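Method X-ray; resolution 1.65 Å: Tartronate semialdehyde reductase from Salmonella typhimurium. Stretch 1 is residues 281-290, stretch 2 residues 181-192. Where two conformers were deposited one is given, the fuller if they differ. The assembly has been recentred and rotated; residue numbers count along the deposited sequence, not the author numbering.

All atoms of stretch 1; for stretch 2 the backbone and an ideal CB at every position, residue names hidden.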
# COMPACT_ATOMS: atom_id res chain seq x y z
N ASP A 281 -5.30 -7.79 10.01
CA ASP A 281 -5.18 -6.35 9.78
C ASP A 281 -4.26 -5.74 10.81
O ASP A 281 -4.20 -6.20 11.94
CB ASP A 281 -6.53 -5.67 9.87
CG ASP A 281 -6.47 -4.19 9.54
OD1 ASP A 281 -6.24 -3.85 8.36
OD2 ASP A 281 -6.64 -3.31 10.42
N HIS A 282 -3.56 -4.67 10.44
CA HIS A 282 -2.63 -4.04 11.38
C HIS A 282 -3.25 -3.37 12.62
O HIS A 282 -2.52 -3.08 13.57
CB HIS A 282 -1.59 -3.14 10.71
CG HIS A 282 -2.10 -2.06 9.80
ND1 HIS A 282 -3.41 -1.87 9.41
CD2 HIS A 282 -1.38 -1.11 9.15
CE1 HIS A 282 -3.48 -0.83 8.58
NE2 HIS A 282 -2.26 -0.35 8.42
N SER A 283 -4.57 -3.23 12.65
CA SER A 283 -5.31 -2.92 13.88
C SER A 283 -5.02 -3.95 14.98
O SER A 283 -5.18 -3.65 16.16
CB SER A 283 -6.82 -2.80 13.60
OG SER A 283 -7.34 -3.99 13.01
N ALA A 284 -4.58 -5.15 14.60
CA ALA A 284 -4.20 -6.18 15.57
C ALA A 284 -2.97 -5.82 16.41
O ALA A 284 -2.63 -6.51 17.36
CB ALA A 284 -4.03 -7.54 14.90
N LEU A 285 -2.31 -4.72 16.09
CA LEU A 285 -1.33 -4.18 17.04
C LEU A 285 -1.98 -3.97 18.39
O LEU A 285 -1.32 -4.09 19.42
CB LEU A 285 -0.77 -2.85 16.55
CG LEU A 285 0.53 -2.83 15.80
CD1 LEU A 285 0.70 -1.46 15.17
CD2 LEU A 285 1.69 -3.16 16.73
N ALA A 286 -3.27 -3.67 18.43
CA ALA A 286 -3.99 -3.55 19.70
C ALA A 286 -3.90 -4.82 20.54
O ALA A 286 -3.79 -4.74 21.77
CB ALA A 286 -5.46 -3.16 19.48
N CYS A 287 -3.91 -5.97 19.88
CA CYS A 287 -3.87 -7.26 20.58
C CYS A 287 -2.55 -7.47 21.33
O CYS A 287 -2.52 -8.13 22.36
CB CYS A 287 -4.16 -8.41 19.62
SG CYS A 287 -5.67 -8.21 18.66
N TYR A 288 -1.45 -6.89 20.83
CA TYR A 288 -0.18 -6.91 21.54
C TYR A 288 -0.33 -6.26 22.91
O TYR A 288 0.05 -6.82 23.94
CB TYR A 288 0.91 -6.21 20.71
CG TYR A 288 2.23 -6.08 21.41
CD1 TYR A 288 3.17 -7.10 21.35
CD2 TYR A 288 2.56 -4.94 22.13
CE1 TYR A 288 4.41 -6.99 22.01
CE2 TYR A 288 3.77 -4.83 22.80
CZ TYR A 288 4.69 -5.86 22.73
OH TYR A 288 5.90 -5.75 23.36
N TYR A 289 -0.88 -5.06 22.91
CA TYR A 289 -1.12 -4.33 24.15
C TYR A 289 -2.13 -5.05 25.06
O TYR A 289 -1.95 -5.09 26.27
CB TYR A 289 -1.61 -2.94 23.84
CG TYR A 289 -0.52 -2.00 23.39
CD1 TYR A 289 0.19 -1.25 24.31
CD2 TYR A 289 -0.20 -1.87 22.05
CE1 TYR A 289 1.20 -0.40 23.91
CE2 TYR A 289 0.81 -1.00 21.62
CZ TYR A 289 1.49 -0.26 22.56
OH TYR A 289 2.47 0.62 22.16
N GLU A 290 -3.20 -5.59 24.47
CA GLU A 290 -4.20 -6.31 25.25
C GLU A 290 -3.58 -7.49 25.99
O GLU A 290 -3.91 -7.77 27.15
CB GLU A 290 -5.31 -6.82 24.33
CG GLU A 290 -6.18 -5.72 23.77
CD GLU A 290 -7.23 -6.21 22.79
OE1 GLU A 290 -7.02 -7.25 22.11
OE2 GLU A 290 -8.26 -5.52 22.69
N UNK A 181 4.45 6.57 10.14
CA UNK A 181 3.35 7.26 10.82
C UNK A 181 2.16 6.32 11.06
O UNK A 181 1.58 6.30 12.14
CB UNK A 181 2.90 8.47 10.00
N UNK A 182 1.78 5.53 10.06
CA UNK A 182 0.62 4.67 10.23
C UNK A 182 0.85 3.66 11.36
O UNK A 182 -0.02 3.48 12.21
CB UNK A 182 0.30 3.94 8.92
N UNK A 183 2.01 3.00 11.36
CA UNK A 183 2.30 2.03 12.40
C UNK A 183 2.26 2.67 13.77
O UNK A 183 1.66 2.12 14.68
CB UNK A 183 3.66 1.38 12.16
N UNK A 184 2.91 3.83 13.91
CA UNK A 184 3.00 4.48 15.22
C UNK A 184 1.64 5.04 15.66
O UNK A 184 1.33 4.97 16.83
CB UNK A 184 4.04 5.60 15.18
N UNK A 185 0.84 5.56 14.75
CA UNK A 185 -0.48 6.09 15.09
C UNK A 185 -1.37 4.95 15.58
O UNK A 185 -2.15 5.14 16.51
CB UNK A 185 -1.11 6.79 13.89
N UNK A 186 -1.26 3.76 14.97
CA UNK A 186 -2.02 2.61 15.42
C UNK A 186 -1.54 2.16 16.79
O UNK A 186 -2.35 1.89 17.69
CB UNK A 186 -1.91 1.46 14.41
N UNK A 187 -0.23 2.05 16.95
CA UNK A 187 0.36 1.65 18.24
C UNK A 187 -0.03 2.63 19.34
O UNK A 187 -0.38 2.22 20.45
CB UNK A 187 1.88 1.57 18.13
N UNK A 188 0.02 3.92 19.04
CA UNK A 188 -0.31 4.95 20.02
C UNK A 188 -1.77 4.87 20.46
O UNK A 188 -2.07 4.98 21.65
CB UNK A 188 -0.02 6.34 19.44
N UNK A 189 -2.67 4.72 19.49
CA UNK A 189 -4.09 4.49 19.77
C UNK A 189 -4.25 3.29 20.71
O UNK A 189 -4.99 3.37 21.68
CB UNK A 189 -4.87 4.26 18.47
N UNK A 190 -3.56 2.20 20.42
CA UNK A 190 -3.67 0.96 21.18
C UNK A 190 -3.17 1.13 22.61
O UNK A 190 -3.82 0.71 23.58
CB UNK A 190 -2.89 -0.16 20.48
N UNK A 191 -2.02 1.79 22.75
CA UNK A 191 -1.41 2.07 24.03
C UNK A 191 -2.37 2.90 24.88
O UNK A 191 -2.60 2.59 26.05
CB UNK A 191 -0.07 2.79 23.85
N UNK A 192 -2.92 3.95 24.29
CA UNK A 192 -3.80 4.87 25.00
C UNK A 192 -5.16 4.24 25.38
O UNK A 192 -5.63 4.42 26.50
CB UNK A 192 -4.03 6.11 24.14

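All twelve positions of stretch 2 have helical backbone angles, phi -54° to -70° and psi -37° to -48°, so the direction of each CA-to-CB bond is the main evidence. The helix runs at 35° to helix 285-290, with axes 8.6 Å apart at closest approach, a spacing that favours small side chains where backbones come nearest.

Position 181 has no atom of stretch 1 within 5.5 Å of its ideal CB, so stretch 1 sets no preference; it is Ile181. At 182 the bond points sideways, with the His282 ring within a side chain's reach of the ideal CB. A modest aliphatic or a longer polar chain could reach the ring; Val182 does so, bringing CG1 against it. Position 183 also points sideways, its ideal CB 5.1 Å from Leu285 CD1, and several residues would suit. It is Ala183, whose backbone O lies 3.7 Å from Leu285 CD1. Positions 184 and 185 meet nothing near their ideal CB atoms; they are Leu184 and Asn185.

Position 186 points toward stretch 1. Its ideal CB lies 4.0 Å from Leu285 CD1 and 4.7 Å from His282 O, and the imidazole lies within a side chain's reach, so Ile, Leu, Val or Met would fit. Ile186 fills the place: CG2 packs 3.7 Å from Leu285 CD1, while CD1 sits 3.6 Å from the centroid of the His282 ring, 10° off its normal, a CH-pi contact over the face.

At 187 the sideways ideal CB is 4.2 Å from Tyr289 OH and 4.4 Å from Leu285 CD1, favouring a small residue. Ala187 places CB 4.3 Å from Leu285 CD1. Position 188 points away and is Ala188. Position 189 points sideways with nothing within 5.5 Å of its ideal CB, leaving the choice wide; it is selenomethionine, Met189.

Position 190 is the tightest in register, its CA 4.8 Å from the CA of Ala286. The ideal CB points toward stretch 1, 3.7 Å from Ala286 CA and 3.6 Å from Tyr289 CD2, so Gly, Ala, Ser or perhaps Cys is expected. Ser190 in rotamer m brings OG to 3.2 Å from Ala286 CA, and its hydroxyl donates to its own helix, OG to Ile186 O at 2.9 Å.

At 191 the ideal CB is 3.4 Å from Tyr289 CE1, and the phenol hydroxyl offers a donor or acceptor; Glu, Gln or a basic chain could answer it. Glu191 accepts the hydrogen bond, Tyr289 OH to Glu191 OE1 at 2.7 Å, and its CA lies over one ring face. Position 192 points away; it is Ala192.

Stretch 2, residues 181-192: IVALNIAAMSEA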
# COMPACT_ATOMS: atom_id res chain seq x y z
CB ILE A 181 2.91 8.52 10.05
CG1 ILE A 181 3.96 9.61 10.27
CG2 ILE A 181 1.55 9.00 10.54
CD1 ILE A 181 3.89 10.73 9.22
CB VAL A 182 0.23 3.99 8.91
CG1 VAL A 182 -0.89 2.99 9.14
CG2 VAL A 182 -0.22 5.04 7.88
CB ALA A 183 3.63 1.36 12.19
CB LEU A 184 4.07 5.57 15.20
CG LEU A 184 5.49 5.01 15.03
CD1 LEU A 184 6.51 6.12 14.89
CD2 LEU A 184 5.87 4.12 16.21
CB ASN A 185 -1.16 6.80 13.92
CG ASN A 185 -0.58 8.19 13.64
OD1 ASN A 185 0.46 8.60 14.21
ND2 ASN A 185 -1.28 8.96 12.75
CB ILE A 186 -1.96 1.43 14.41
CG1 ILE A 186 -2.66 1.79 13.11
CG2 ILE A 186 -2.59 0.18 15.02
CD1 ILE A 186 -2.41 0.77 12.00
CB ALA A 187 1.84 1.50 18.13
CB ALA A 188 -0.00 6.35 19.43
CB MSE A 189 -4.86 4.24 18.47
CG MSE A 189 -6.26 3.74 18.70
SE MSE A 189 -7.06 3.08 17.08
CE MSE A 189 -6.09 1.41 17.04
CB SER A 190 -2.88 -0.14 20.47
OG SER A 190 -3.40 -0.40 19.17
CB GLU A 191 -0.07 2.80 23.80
CG GLU A 191 0.75 3.01 25.04
CD GLU A 191 2.23 3.27 24.80
OE1 GLU A 191 2.91 2.49 24.08
OE2 GLU A 191 2.73 4.25 25.38
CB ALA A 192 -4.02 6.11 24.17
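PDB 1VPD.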